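Putative PLP-dependent aminotransferase (Bacillus cereus ATCC 10987, PDB 3JU7) is a putative aminotransferase of the DegT/DnrJ/EryC1 family that probably uses pyridoxal phosphate to transfer amino groups. Local coordinates at residues Ile16-Leu19 / Asp20-Glu24; Thr44-Ser47 / Gly48-Asn52; Gly243-Thr246 / Met247-Trp250. All coordinates share one frame; numbering follows the deposited sequence.

Interaction 1 of 3, residues Ile16-Leu19 / Asp20-Glu24; sequences IEYL and DELKE. With CA (calcium ion), chain C; CA (calcium ion), chain E.
Tyr18 and Leu22 lie side by side and point the same way, and their meeting is the dense part of this local contact. The ring brings its CD2-CE2 side up to the leucine, with Tyr18 CE2 3.7 Å from Leu22 CD1. It gets there because chi1 of Tyr18 (54°) sets CG between the backbone N and the carbonyl carbon. Leu19 comes at Leu22 across, about at a right angle, and touches more lightly: the two CD1 atoms of Leu19 and Leu22 are 4.1 Å apart. This apolar side is closed by Val15 and Tyr238 of the second subunit and by Ile242 and Ala245 of the same chain, so it belongs to the dimer interface. Tyr18 is the N-cap residue of helix 19-28, and the backbone bonds of the first turn follow: Leu22 N to Tyr18 O at 3.1 Å, then Lys23 N to Leu19 O at 2.8 Å. Ahead of the helix, a water bridges Ile16 O and Asp20 N.

The other flank is wet and ionic. Asp20 uses a single oxygen to bridge two calcium ions, OD2 lying 2.6 Å from the ion of chain C and 2.5 Å from that of chain E; waters take up further positions on both. Glu21, buried against Ala241 of helix 237-248, reaches the calcium of chain C through a water. Its chain bends at chi2 (79°), bringing OE1 back to within 3.2 Å of Tyr18 CA. The linking water lies 2.9 Å from Glu21 OE1 and also near Glu17 O, though it cannot serve every acceptor near it at once. Lys23 lies more in the open; its CG rests against Leu19 O, and it also packs on Val15 of the second subunit.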
ATOM      1  N   ILE A  16       8.750 -22.670   8.132  1.00 18.20           N
ATOM      2  CA  ILE A  16       8.366 -24.082   7.873  1.00 20.08           C
ATOM      3  C   ILE A  16       6.817 -24.220   7.758  1.00 20.46           C
ATOM      4  O   ILE A  16       6.323 -25.048   7.026  1.00 17.84           O
ATOM      5  CB  ILE A  16       8.952 -25.046   8.941  1.00 19.71           C
ATOM      6  CG1 ILE A  16       8.901 -26.522   8.502  1.00 23.72           C
ATOM      7  CG2 ILE A  16       8.204 -24.914  10.272  1.00 17.84           C
ATOM      8  CD1 ILE A  16       9.937 -26.956   7.539  1.00 21.26           C
ATOM      9  N   GLU A  17       6.087 -23.353   8.468  1.00 22.01           N
ATOM     10  CA  GLU A  17       4.624 -23.379   8.553  1.00 20.68           C
ATOM     11  C   GLU A  17       3.881 -22.951   7.294  1.00 20.58           C
ATOM     12  O   GLU A  17       2.748 -23.361   7.124  1.00 23.60           O
ATOM     13  CB  GLU A  17       4.159 -22.511   9.734  1.00 19.74           C
ATOM     14  CG  GLU A  17       4.648 -22.963  11.110  1.00 24.81           C
ATOM     15  CD  GLU A  17       4.140 -24.337  11.538  1.00 30.41           C
ATOM     16  OE1 GLU A  17       3.257 -24.923  10.863  1.00 40.35           O
ATOM     17  OE2 GLU A  17       4.622 -24.847  12.562  1.00 37.69           O
ATOM     18  N   TYR A  18       4.504 -22.133   6.430  1.00 22.23           N
ATOM     19  CA  TYR A  18       3.920 -21.790   5.128  1.00 21.07           C
ATOM     20  C   TYR A  18       4.794 -22.172   3.910  1.00 22.88           C
ATOM     21  O   TYR A  18       4.609 -21.623   2.838  1.00 22.55           O
ATOM     22  CB  TYR A  18       3.540 -20.299   5.063  1.00 24.02           C
ATOM     23  CG  TYR A  18       4.668 -19.366   5.392  1.00 22.28           C
ATOM     24  CD1 TYR A  18       4.927 -19.008   6.699  1.00 23.83           C
ATOM     25  CD2 TYR A  18       5.502 -18.893   4.396  1.00 19.51           C
ATOM     26  CE1 TYR A  18       5.981 -18.175   7.006  1.00 24.36           C
ATOM     27  CE2 TYR A  18       6.557 -18.073   4.681  1.00 24.95           C
ATOM     28  CZ  TYR A  18       6.799 -17.708   5.979  1.00 24.61           C
ATOM     29  OH  TYR A  18       7.859 -16.902   6.237  1.00 17.58           O
ATOM     30  N   LEU A  19       5.710 -23.131   4.056  1.00 20.26           N
ATOM     31  CA  LEU A  19       6.612 -23.470   2.950  1.00 20.34           C
ATOM     32  C   LEU A  19       5.843 -24.200   1.844  1.00 20.62           C
ATOM     33  O   LEU A  19       6.026 -23.910   0.684  1.00 21.13           O
ATOM     34  CB  LEU A  19       7.806 -24.295   3.444  1.00 21.65           C
ATOM     35  CG  LEU A  19       9.096 -24.372   2.623  1.00 29.28           C
ATOM     36  CD1 LEU A  19       9.511 -23.001   2.119  1.00 29.31           C
ATOM     37  CD2 LEU A  19      10.221 -24.944   3.487  1.00 25.71           C
ATOM     38  N   ASP A  20       4.998 -25.152   2.212  1.00 18.30           N
ATOM     39  CA  ASP A  20       4.071 -25.754   1.258  1.00 21.63           C
ATOM     40  C   ASP A  20       3.326 -24.747   0.396  1.00 21.20           C
ATOM     41  O   ASP A  20       3.234 -24.916  -0.798  1.00 23.64           O
ATOM     42  CB  ASP A  20       3.036 -26.582   1.988  1.00 17.82           C
ATOM     43  CG  ASP A  20       3.614 -27.808   2.582  1.00 21.97           C
ATOM     44  OD1 ASP A  20       4.781 -28.196   2.279  1.00 20.25           O
ATOM     45  OD2 ASP A  20       2.891 -28.422   3.354  1.00 24.40           O
ATOM     46  N   GLU A  21       2.797 -23.702   1.000  1.00 23.33           N
ATOM     47  CA  GLU A  21       2.119 -22.692   0.228  1.00 24.84           C
ATOM     48  C   GLU A  21       3.083 -21.965  -0.703  1.00 25.44           C
ATOM     49  O   GLU A  21       2.715 -21.669  -1.849  1.00 26.08           O
ATOM     50  CB  GLU A  21       1.391 -21.689   1.125  1.00 27.32           C
ATOM     51  CG  GLU A  21       0.118 -22.240   1.755  1.00 24.43           C
ATOM     52  CD  GLU A  21       0.371 -23.128   2.969  1.00 27.94           C
ATOM     53  OE1 GLU A  21       1.514 -23.191   3.462  1.00 28.49           O
ATOM     54  OE2 GLU A  21      -0.580 -23.777   3.428  1.00 31.68           O
ATOM     55  N   LEU A  22       4.292 -21.671  -0.227  1.00 23.42           N
ATOM     56  CA  LEU A  22       5.323 -21.090  -1.085  1.00 22.66           C
ATOM     57  C   LEU A  22       5.639 -22.014  -2.280  1.00 22.48           C
ATOM     58  O   LEU A  22       5.813 -21.538  -3.411  1.00 20.32           O
ATOM     59  CB  LEU A  22       6.600 -20.761  -0.293  1.00 22.45           C
ATOM     60  CG  LEU A  22       6.457 -19.674   0.782  1.00 25.44           C
ATOM     61  CD1 LEU A  22       7.794 -19.377   1.429  1.00 24.89           C
ATOM     62  CD2 LEU A  22       5.874 -18.402   0.248  1.00 19.46           C
ATOM     63  N   LYS A  23       5.688 -23.329  -2.057  1.00 24.05           N
ATOM     64  CA  LYS A  23       5.834 -24.259  -3.188  1.00 23.71           C
ATOM     65  C   LYS A  23       4.651 -24.138  -4.141  1.00 23.44           C
ATOM     66  O   LYS A  23       4.825 -24.128  -5.349  1.00 24.63           O
ATOM     67  CB  LYS A  23       5.984 -25.724  -2.759  1.00 22.72           C
ATOM     68  CG  LYS A  23       7.245 -26.044  -1.940  1.00 34.55           C
ATOM     69  CD  LYS A  23       8.594 -25.558  -2.523  1.00 36.28           C
ATOM     70  CE  LYS A  23       9.191 -26.483  -3.595  1.00 38.30           C
ATOM     71  NZ  LYS A  23      10.696 -26.349  -3.607  1.00 40.16           N
ATOM     72  N   GLU A  24       3.438 -24.046  -3.617  1.00 23.60           N
ATOM     73  CA  GLU A  24       2.286 -23.848  -4.494  1.00 22.41           C
ATOM     74  C   GLU A  24       2.441 -22.606  -5.367  1.00 20.71           C
ATOM     75  O   GLU A  24       2.154 -22.641  -6.565  1.00 17.36           O
ATOM     76  CB  GLU A  24       1.034 -23.672  -3.686  1.00 24.16           C
ATOM     77  CG  GLU A  24       0.427 -24.929  -3.193  1.00 31.72           C
ATOM     78  CD  GLU A  24      -0.930 -24.638  -2.602  1.00 37.24           C
ATOM     79  OE1 GLU A  24      -1.846 -24.273  -3.373  1.00 39.36           O
ATOM     80  OE2 GLU A  24      -1.061 -24.752  -1.374  1.00 41.87           O
TER
HETATM   81 CA    CA C 377       0.682 -27.854   4.539  1.00 55.99          CA
HETATM   82 CA    CA E 379       3.225 -30.122   5.153  1.00 49.19          CA
HETATM   83  O   HOH W   1       4.627 -26.050   5.231  1.00 18.27           O
HETATM   84  O   HOH W   2       1.560 -25.592   5.161  1.00 26.54           O
HETATM   85  O   HOH W   3      -0.318 -23.606   6.107  1.00 32.15           O
HETATM   86  O   HOH W   4       1.413 -28.668   7.052  1.00 31.48           O
HETATM   87  O   HOH W   5       4.864 -28.715   6.137  1.00 19.67           O
HETATM   88  O   HOH W   6       1.335 -31.331   3.544  1.00 36.10           O

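Interaction 2 of 3, residues Thr44-Ser47 / Gly48-Asn52; sequences TIMS and GFFQN
Ile45 and Phe50 run alongside one another, pointing the same way, and the isoleucine meets the ring at its edge: Ile45 CG2 lies near the ring plane, 3.6 Å from Phe50 CE2. That methyl is the branch anti to the backbone N, while CG1 lies beside the backbone N, anti to the carbonyl carbon (chi1 -69°). Ile45 CG2 also reaches Phe49 CD2, obliquely and more loosely, at 4.2 Å. Met46, present as selenomethionine, crosses Phe50 at about a right angle. Its SE sits 5.1 Å from the centroid of the Phe50 ring and 57° off the normal, an oblique Met-aromatic contact, and the doubly bent chain carries CE on to Phe50 CB and the Asn52 backbone. One face of the Phe50 ring carries Phe49 CB.

All this happens where helix 36-48 ends and the chain turns toward strand 55-59. Phe50 stacks on Tyr202 and touches Val56, so it seats the helix end on the sheet, while Phe49 stacks on His174. Phe49 N to Ile45 O is short at 2.7 Å; the bonds of Phe50 N, to Ile45 O and Met46 O, are weak. Gln51 and Asn52 then both adopt left-handed helical backbone angles, which swing the chain back until Asn52 N reaches Met46 O at 2.8 Å, approaching from above the carbonyl plane. The Asn52 amide thereby comes beside Ser47, whose OG makes at most a weak, unsettled bond to Asn52 OD1 at 3.4 Å and also has a weak partner in Gln43 O. On this solvent-facing side one water joins Ser47 OG to Asn52 ND2, and another spans Ser47 O and Gln51 N.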
ATOM      1  N   THR A  44     -11.118 -18.965   4.022  1.00 23.85           N
ATOM      2  CA  THR A  44     -10.830 -19.541   5.333  1.00 24.98           C
ATOM      3  C   THR A  44     -11.294 -18.610   6.416  1.00 24.42           C
ATOM      4  O   THR A  44     -11.742 -19.057   7.465  1.00 22.38           O
ATOM      5  CB  THR A  44      -9.311 -19.788   5.491  1.00 26.02           C
ATOM      6  OG1 THR A  44      -8.917 -20.801   4.550  1.00 30.26           O
ATOM      7  CG2 THR A  44      -8.944 -20.218   6.906  1.00 25.19           C
ATOM      8  N   ILE A  45     -11.159 -17.303   6.177  1.00 24.31           N
ATOM      9  CA  ILE A  45     -11.647 -16.315   7.133  1.00 23.09           C
ATOM     10  C   ILE A  45     -13.200 -16.315   7.190  1.00 22.48           C
ATOM     11  O   ILE A  45     -13.799 -16.279   8.261  1.00 22.90           O
ATOM     12  CB  ILE A  45     -11.104 -14.927   6.787  1.00 23.32           C
ATOM     13  CG1 ILE A  45      -9.587 -14.882   7.056  1.00 22.30           C
ATOM     14  CG2 ILE A  45     -11.783 -13.860   7.638  1.00 23.43           C
ATOM     15  CD1 ILE A  45      -8.918 -13.667   6.436  1.00 21.90           C
HETATM   16  N   MSE A  46     -13.838 -16.370   6.032  1.00 21.20           N
HETATM   17  CA  MSE A  46     -15.311 -16.350   5.964  1.00 23.29           C
HETATM   18  C   MSE A  46     -15.913 -17.542   6.686  1.00 21.89           C
HETATM   19  O   MSE A  46     -16.852 -17.404   7.458  1.00 21.84           O
HETATM   20  CB  MSE A  46     -15.796 -16.269   4.499  1.00 18.61           C
HETATM   21  CG  MSE A  46     -15.580 -14.909   3.887  1.00 20.56           C
HETATM   22 SE   MSE A  46     -16.431 -13.497   4.917  0.75 11.60          SE
HETATM   23  CE  MSE A  46     -18.178 -14.348   5.063  1.00 15.39           C
ATOM     24  N   SER A  47     -15.329 -18.707   6.473  1.00 23.70           N
ATOM     25  CA  SER A  47     -15.788 -19.909   7.148  1.00 27.03           C
ATOM     26  C   SER A  47     -15.414 -19.940   8.608  1.00 26.49           C
ATOM     27  O   SER A  47     -16.199 -20.340   9.459  1.00 26.42           O
ATOM     28  CB  SER A  47     -15.177 -21.138   6.504  1.00 26.80           C
ATOM     29  OG  SER A  47     -15.781 -21.324   5.258  1.00 38.49           O
ATOM     30  N   GLY A  48     -14.187 -19.552   8.884  1.00 28.54           N
ATOM     31  CA  GLY A  48     -13.635 -19.683  10.219  1.00 28.23           C
ATOM     32  C   GLY A  48     -14.157 -18.627  11.157  1.00 28.29           C
ATOM     33  O   GLY A  48     -14.495 -18.939  12.288  1.00 26.86           O
ATOM     34  N   PHE A  49     -14.241 -17.379  10.693  1.00 27.78           N
ATOM     35  CA  PHE A  49     -14.647 -16.308  11.579  1.00 26.41           C
ATOM     36  C   PHE A  49     -16.051 -15.755  11.354  1.00 25.72           C
ATOM     37  O   PHE A  49     -16.741 -15.445  12.335  1.00 25.60           O
ATOM     38  CB  PHE A  49     -13.626 -15.162  11.520  1.00 28.68           C
ATOM     39  CG  PHE A  49     -12.292 -15.492  12.156  1.00 29.58           C
ATOM     40  CD1 PHE A  49     -12.200 -16.288  13.275  1.00 45.44           C
ATOM     41  CD2 PHE A  49     -11.129 -14.961  11.656  1.00 46.50           C
ATOM     42  CE1 PHE A  49     -10.959 -16.579  13.851  1.00 46.02           C
ATOM     43  CE2 PHE A  49      -9.894 -15.245  12.246  1.00 44.44           C
ATOM     44  CZ  PHE A  49      -9.814 -16.051  13.331  1.00 35.39           C
ATOM     45  N   PHE A  50     -16.484 -15.602  10.104  1.00 22.44           N
ATOM     46  CA  PHE A  50     -17.690 -14.818   9.850  1.00 21.80           C
ATOM     47  C   PHE A  50     -18.940 -15.599   9.494  1.00 23.94           C
ATOM     48  O   PHE A  50     -19.892 -15.033   8.952  1.00 21.86           O
ATOM     49  CB  PHE A  50     -17.415 -13.769   8.797  1.00 23.66           C
ATOM     50  CG  PHE A  50     -16.429 -12.720   9.230  1.00 23.89           C
ATOM     51  CD1 PHE A  50     -16.803 -11.752  10.127  1.00 25.93           C
ATOM     52  CD2 PHE A  50     -15.135 -12.698   8.726  1.00 26.27           C
ATOM     53  CE1 PHE A  50     -15.900 -10.764  10.527  1.00 31.75           C
ATOM     54  CE2 PHE A  50     -14.229 -11.705   9.130  1.00 26.69           C
ATOM     55  CZ  PHE A  50     -14.618 -10.754  10.021  1.00 25.45           C
ATOM     56  N   GLN A  51     -18.925 -16.886   9.817  1.00 25.04           N
ATOM     57  CA  GLN A  51     -20.056 -17.778   9.641  1.00 27.51           C
ATOM     58  C   GLN A  51     -20.571 -17.706   8.221  1.00 26.70           C
ATOM     59  O   GLN A  51     -21.766 -17.847   7.999  1.00 24.66           O
ATOM     60  CB  GLN A  51     -21.171 -17.447  10.654  1.00 29.32           C
ATOM     61  CG  GLN A  51     -20.777 -17.671  12.124  1.00 34.31           C
ATOM     62  CD  GLN A  51     -21.803 -17.092  13.112  1.00 44.64           C
ATOM     63  OE1 GLN A  51     -23.009 -17.218  12.916  1.00 49.74           O
ATOM     64  NE2 GLN A  51     -21.320 -16.452  14.173  1.00 43.79           N
ATOM     65  N   ASN A  52     -19.667 -17.480   7.259  1.00 24.88           N
ATOM     66  CA  ASN A  52     -20.047 -17.395   5.861  1.00 23.45           C
ATOM     67  C   ASN A  52     -21.196 -16.442   5.592  1.00 25.07           C
ATOM     68  O   ASN A  52     -22.058 -16.713   4.736  1.00 25.03           O
ATOM     69  CB  ASN A  52     -20.419 -18.805   5.324  1.00 25.15           C
ATOM     70  CG  ASN A  52     -19.200 -19.651   5.022  1.00 24.54           C
ATOM     71  OD1 ASN A  52     -18.234 -19.186   4.401  1.00 32.42           O
ATOM     72  ND2 ASN A  52     -19.219 -20.869   5.484  1.00 31.73           N
TER
HETATM   73  O   HOH W   7     -17.486 -18.720  11.404  1.00 33.59           O
HETATM   74  O   HOH W   8     -17.676 -23.635   4.911  1.00 44.43           O

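Interaction 3 of 3, residues Gly243-Thr246 / Met247-Trp250; sequences GIAT and MKKW
The indole of Trp250, the one aromatic group here, takes little part in the contact with Thr246: of the side chain it is CB that approaches, 3.3 Å from Thr246 O. A chi1 of 173° swings the indole off, away from the helix turn, to other partners: Phe49, Ile287 and Phe193, the last with about 45° between the ring planes. Thr246 leans on Phe193 as well, and its OG1 bonds back to Ile242 O.

The remaining contacts gather round carbonyl oxygens. Ala245 O receives Lys249 N at 3.3 Å, with a weak second bond from Lys248 N, and is flanked by the aliphatic parts of both lysines: CG of Lys248 at 3.3 Å and CG of Lys249 at 3.4 Å. The two then part. A chi1 of 87° tucks CG of Lys248 back over its own main chain, and from there the side chain runs out extended, CE passing 4.2 Å from Ala245 CB, to hydrogen-bond Glu17 O. Lys249 folds at chi2 and chi3 and offers NZ to Glu17 OE2 in a long, weak ion pair.

On another flank, selenomethionine Met247 lays CB 3.4 Å from Ile244 O and CG near Gly243 O. Its backbone N makes a normal helical bond to Gly243 O at 3.0 Å. The bent side chain ends against Thr44 and Phe49, while Ile244 packs on Ile37, Arg40 and Phe41 of helix 36-48.

Lys249 is the first residue to leave helical backbone angles, and it is also the N-cap of the next helix. The arrangement is thus a break between helices 237-248 and 250-270, with Lys248 placed beside the calcium site at Asp20.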
ATOM      1  N   GLY A 243      -0.564 -15.491   6.049  1.00 20.72           N
ATOM      2  CA  GLY A 243      -1.871 -15.377   6.678  1.00 21.68           C
ATOM      3  C   GLY A 243      -2.535 -16.716   6.898  1.00 20.95           C
ATOM      4  O   GLY A 243      -3.068 -16.998   7.987  1.00 22.09           O
ATOM      5  N   ILE A 244      -2.523 -17.571   5.885  1.00 21.41           N
ATOM      6  CA  ILE A 244      -3.134 -18.904   6.045  1.00 21.25           C
ATOM      7  C   ILE A 244      -2.490 -19.710   7.175  1.00 22.63           C
ATOM      8  O   ILE A 244      -3.176 -20.457   7.898  1.00 26.29           O
ATOM      9  CB  ILE A 244      -3.018 -19.764   4.742  1.00 23.22           C
ATOM     10  CG1 ILE A 244      -3.997 -19.268   3.682  1.00 27.66           C
ATOM     11  CG2 ILE A 244      -3.222 -21.316   5.032  1.00 17.40           C
ATOM     12  CD1 ILE A 244      -3.789 -19.966   2.363  1.00 24.01           C
ATOM     13  N   ALA A 245      -1.166 -19.617   7.283  1.00 21.78           N
ATOM     14  CA  ALA A 245      -0.429 -20.360   8.300  1.00 24.30           C
ATOM     15  C   ALA A 245      -0.721 -19.769   9.653  1.00 22.95           C
ATOM     16  O   ALA A 245      -0.676 -20.478  10.647  1.00 24.03           O
ATOM     17  CB  ALA A 245       1.115 -20.353   8.021  1.00 23.25           C
ATOM     18  N   THR A 246      -0.957 -18.461   9.691  1.00 21.66           N
ATOM     19  CA  THR A 246      -1.279 -17.801  10.925  1.00 26.05           C
ATOM     20  C   THR A 246      -2.678 -18.199  11.404  1.00 31.47           C
ATOM     21  O   THR A 246      -2.905 -18.243  12.608  1.00 33.67           O
ATOM     22  CB  THR A 246      -1.180 -16.292  10.790  1.00 26.99           C
ATOM     23  OG1 THR A 246       0.142 -15.956  10.375  1.00 20.50           O
ATOM     24  CG2 THR A 246      -1.499 -15.586  12.134  1.00 23.25           C
HETATM   25  N   MSE A 247      -3.598 -18.496  10.473  1.00 31.73           N
HETATM   26  CA  MSE A 247      -4.901 -19.022  10.833  1.00 33.35           C
HETATM   27  C   MSE A 247      -4.752 -20.375  11.504  1.00 33.07           C
HETATM   28  O   MSE A 247      -5.492 -20.674  12.424  1.00 31.22           O
HETATM   29  CB  MSE A 247      -5.861 -19.192   9.625  1.00 33.55           C
HETATM   30  CG  MSE A 247      -6.451 -17.915   9.057  1.00 40.54           C
HETATM   31 SE   MSE A 247      -7.721 -17.095  10.259  0.75 45.27          SE
HETATM   32  CE  MSE A 247      -8.997 -18.542  10.169  1.00 41.84           C
ATOM     33  N   LYS A 248      -3.836 -21.214  11.042  1.00 33.80           N
ATOM     34  CA  LYS A 248      -3.745 -22.537  11.644  1.00 36.03           C
ATOM     35  C   LYS A 248      -3.136 -22.480  13.064  1.00 37.43           C
ATOM     36  O   LYS A 248      -3.474 -23.291  13.929  1.00 40.20           O
ATOM     37  CB  LYS A 248      -3.087 -23.552  10.683  1.00 36.15           C
ATOM     38  CG  LYS A 248      -1.562 -23.672  10.674  1.00 46.05           C
ATOM     39  CD  LYS A 248      -1.038 -24.736   9.626  1.00 46.64           C
ATOM     40  CE  LYS A 248       0.421 -24.397   9.107  1.00 40.72           C
ATOM     41  NZ  LYS A 248       1.050 -25.344   8.122  1.00 42.52           N
ATOM     42  N   LYS A 249      -2.280 -21.492  13.331  1.00 37.38           N
ATOM     43  CA  LYS A 249      -1.650 -21.363  14.657  1.00 36.07           C
ATOM     44  C   LYS A 249      -2.340 -20.314  15.518  1.00 34.17           C
ATOM     45  O   LYS A 249      -1.827 -19.937  16.594  1.00 33.87           O
ATOM     46  CB  LYS A 249      -0.169 -20.980  14.522  1.00 35.84           C
ATOM     47  CG  LYS A 249       0.607 -21.819  13.526  1.00 41.18           C
ATOM     48  CD  LYS A 249       0.694 -23.273  13.917  1.00 43.78           C
ATOM     49  CE  LYS A 249       1.706 -23.508  15.010  1.00 43.84           C
ATOM     50  NZ  LYS A 249       2.115 -24.950  15.021  1.00 43.65           N
ATOM     51  N   TRP A 250      -3.488 -19.822  15.053  1.00 30.75           N
ATOM     52  CA  TRP A 250      -4.122 -18.719  15.727  1.00 29.77           C
ATOM     53  C   TRP A 250      -4.616 -19.076  17.125  1.00 31.22           C
ATOM     54  O   TRP A 250      -4.615 -18.216  17.997  1.00 28.40           O
ATOM     55  CB  TRP A 250      -5.275 -18.180  14.905  1.00 28.70           C
ATOM     56  CG  TRP A 250      -6.042 -17.158  15.654  1.00 23.46           C
ATOM     57  CD1 TRP A 250      -7.325 -17.240  16.058  1.00 28.30           C
ATOM     58  CD2 TRP A 250      -5.549 -15.910  16.129  1.00 27.46           C
ATOM     59  NE1 TRP A 250      -7.691 -16.100  16.724  1.00 24.86           N
ATOM     60  CE2 TRP A 250      -6.614 -15.264  16.782  1.00 27.24           C
ATOM     61  CE3 TRP A 250      -4.315 -15.265  16.042  1.00 31.77           C
ATOM     62  CZ2 TRP A 250      -6.481 -14.015  17.383  1.00 30.26           C
ATOM     63  CZ3 TRP A 250      -4.183 -14.000  16.629  1.00 33.26           C
ATOM     64  CH2 TRP A 250      -5.263 -13.395  17.285  1.00 33.66           C
TER

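The contacts come in order along the chain: the start of helix 19-28, the end of helix 36-48, then the end of helix 237-248. In space the last lies between the others, its centre about 12 Å from that of interaction 1 and about 13 Å from that of interaction 2; the centres of interactions 1 and 2 are about 22 Å apart, and their atoms come no closer than about 9 Å. Glu17 and Tyr18 of interaction 1 rest on Ala245, and Glu17 forms a salt bridge to Lys248 and a long, weak pair with Lys249; Met247 and Trp250 meet Phe49 of interaction 2. Helix 237-248 therefore ties the calcium-bearing, dimer-facing N-terminal helix to the helix end that packs on the sheet.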